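Local coordinates for aminopeptidase-like protein (Chaetomium thermophilum, PDB 5JM6) that probably acts as a zinc-dependent aminopeptidase of the M18 family, assembled as a dodecamer and linked to the Cvt pathway of selective autophagy, at residues A[127-132]-A[356-361]. Residues are numbered along the deposited sequence; the frame is centred on the assembly and turned at random.
Sequences IAMIAG and ITIERI
I358 on helix 353-368 points its side chain at strand 127-133 and meets I127 and M129 there. The contact is small, buried and wholly apolar. I127 and I358 meet end to end. I127 CD1 lies 3.5 Å from I358 CD1 and 3.6 Å from I358 CG2, so one methyl of the strand residue touches both branches of the helix residue. In I358, CG1 stands anti to the carbonyl carbon (chi1 -68°), and the extended chi2 of -151° carries CD1 out to the strand. M129 comes from the same face of the strand, two residues on. The M129 and I358 side chains run roughly perpendicular. The M129 chain is straight at chi2, and its bend at chi3 (122°) brings CE near the tip of I358. M129 CE then lies 4.0 Å from I358 CD1. Backbone hydrogen bonds hold the strand between its neighbours, pairing A128 with I330 and L332 of strand 330-336, and M129 with F386 and V388 of strand 386-394. A128 and I130 point to the other face, where they touch helix 495-514. A central strand with helix 353-368 on one face and helix 495-514 on the other is typical of the three-layer alpha/beta/alpha sandwich of M18 zinc aminopeptidases.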
loop_
_atom_site.group_PDB
_atom_site.type_symbol
_atom_site.label_atom_id
_atom_site.label_comp_id
_atom_site.label_asym_id
_atom_site.label_seq_id
_atom_site.Cartn_x
_atom_site.Cartn_y
_atom_site.Cartn_z
ATOM N N ILE A 127 36.655 -43.974 22.317
ATOM C CA ILE A 127 35.270 -44.395 22.214
ATOM C C ILE A 127 34.751 -44.116 20.812
ATOM O O ILE A 127 34.954 -43.030 20.273
ATOM C CB ILE A 127 34.389 -43.670 23.245
ATOM C CG1 ILE A 127 35.042 -43.735 24.627
ATOM C CG2 ILE A 127 32.990 -44.265 23.273
ATOM C CD1 ILE A 127 34.712 -42.567 25.506
ATOM N N ALA A 128 34.095 -45.103 20.217
ATOM C CA ALA A 128 33.386 -44.884 18.967
ATOM C C ALA A 128 31.910 -44.732 19.303
ATOM O O ALA A 128 31.251 -45.698 19.686
ATOM C CB ALA A 128 33.618 -46.034 17.998
ATOM N N MET A 129 31.394 -43.514 19.170
ATOM C CA MET A 129 30.061 -43.209 19.675
ATOM C C MET A 129 29.131 -42.595 18.633
ATOM O O MET A 129 29.554 -41.822 17.773
ATOM C CB MET A 129 30.160 -42.283 20.896
ATOM C CG MET A 129 31.105 -41.098 20.735
ATOM S SD MET A 129 31.171 -40.071 22.220
ATOM C CE MET A 129 32.919 -40.118 22.609
ATOM N N ILE A 130 27.859 -42.969 18.725
ATOM C CA ILE A 130 26.804 -42.414 17.888
ATOM C C ILE A 130 25.737 -41.773 18.767
ATOM O O ILE A 130 25.296 -42.368 19.751
ATOM C CB ILE A 130 26.143 -43.490 17.004
ATOM C CG1 ILE A 130 27.199 -44.276 16.226
ATOM C CG2 ILE A 130 25.121 -42.858 16.064
ATOM C CD1 ILE A 130 26.646 -45.497 15.520
ATOM N N ALA A 131 25.329 -40.560 18.411
ATOM C CA ALA A 131 24.280 -39.862 19.142
ATOM C C ALA A 131 23.105 -39.540 18.224
ATOM O O ALA A 131 23.293 -39.214 17.053
ATOM C CB ALA A 131 24.825 -38.595 19.770
ATOM N N GLY A 132 21.896 -39.641 18.765
ATOM C CA GLY A 132 20.688 -39.317 18.029
ATOM C C GLY A 132 19.591 -38.928 18.998
ATOM O O GLY A 132 19.781 -39.014 20.211
ATOM N N ILE A 356 28.939 -37.383 31.770
ATOM C CA ILE A 356 29.108 -37.926 33.116
ATOM C C ILE A 356 29.099 -39.457 33.088
ATOM O O ILE A 356 29.795 -40.101 33.873
ATOM C CB ILE A 356 28.027 -37.398 34.099
ATOM C CG1 ILE A 356 28.405 -37.749 35.540
ATOM C CG2 ILE A 356 26.644 -37.935 33.758
ATOM C CD1 ILE A 356 27.632 -36.974 36.582
ATOM N N THR A 357 28.336 -40.036 32.164
ATOM C CA THR A 357 28.306 -41.484 32.006
ATOM C C THR A 357 29.666 -41.997 31.551
ATOM O O THR A 357 30.167 -42.992 32.072
ATOM C CB THR A 357 27.227 -41.921 31.000
ATOM O OG1 THR A 357 25.932 -41.669 31.556
ATOM C CG2 THR A 357 27.357 -43.405 30.682
ATOM N N ILE A 358 30.263 -41.306 30.586
ATOM C CA ILE A 358 31.576 -41.685 30.084
ATOM C C ILE A 358 32.627 -41.581 31.186
ATOM O O ILE A 358 33.452 -42.481 31.348
ATOM C CB ILE A 358 31.982 -40.824 28.871
ATOM C CG1 ILE A 358 31.074 -41.162 27.686
ATOM C CG2 ILE A 358 33.448 -41.031 28.519
ATOM C CD1 ILE A 358 31.702 -40.974 26.336
ATOM N N GLU A 359 32.581 -40.500 31.958
ATOM C CA GLU A 359 33.530 -40.321 33.052
ATOM C C GLU A 359 33.394 -41.444 34.076
ATOM O O GLU A 359 34.392 -41.988 34.547
ATOM C CB GLU A 359 33.338 -38.957 33.720
ATOM C CG GLU A 359 33.620 -37.783 32.792
ATOM C CD GLU A 359 33.520 -36.438 33.486
ATOM O OE1 GLU A 359 33.529 -36.404 34.735
ATOM O OE2 GLU A 359 33.435 -35.410 32.780
ATOM N N ARG A 360 32.155 -41.800 34.401
ATOM C CA ARG A 360 31.891 -42.901 35.320
ATOM C C ARG A 360 32.488 -44.219 34.840
ATOM O O ARG A 360 33.093 -44.954 35.621
ATOM C CB ARG A 360 30.393 -43.084 35.515
ATOM C CG ARG A 360 29.742 -42.153 36.496
ATOM C CD ARG A 360 28.817 -42.996 37.332
ATOM N NE ARG A 360 27.532 -42.372 37.604
ATOM C CZ ARG A 360 26.616 -42.910 38.400
ATOM N NH1 ARG A 360 26.866 -44.067 38.999
ATOM N NH2 ARG A 360 25.459 -42.296 38.603
ATOM N N ILE A 361 32.295 -44.520 33.559
ATOM C CA ILE A 361 32.841 -45.738 32.975
ATOM C C ILE A 361 34.356 -45.749 33.102
ATOM O O ILE A 361 34.947 -46.730 33.554
ATOM C CB ILE A 361 32.462 -45.883 31.488
ATOM C CG1 ILE A 361 30.944 -45.895 31.314
ATOM C CG2 ILE A 361 33.065 -47.152 30.909
ATOM C CD1 ILE A 361 30.502 -45.702 29.878
#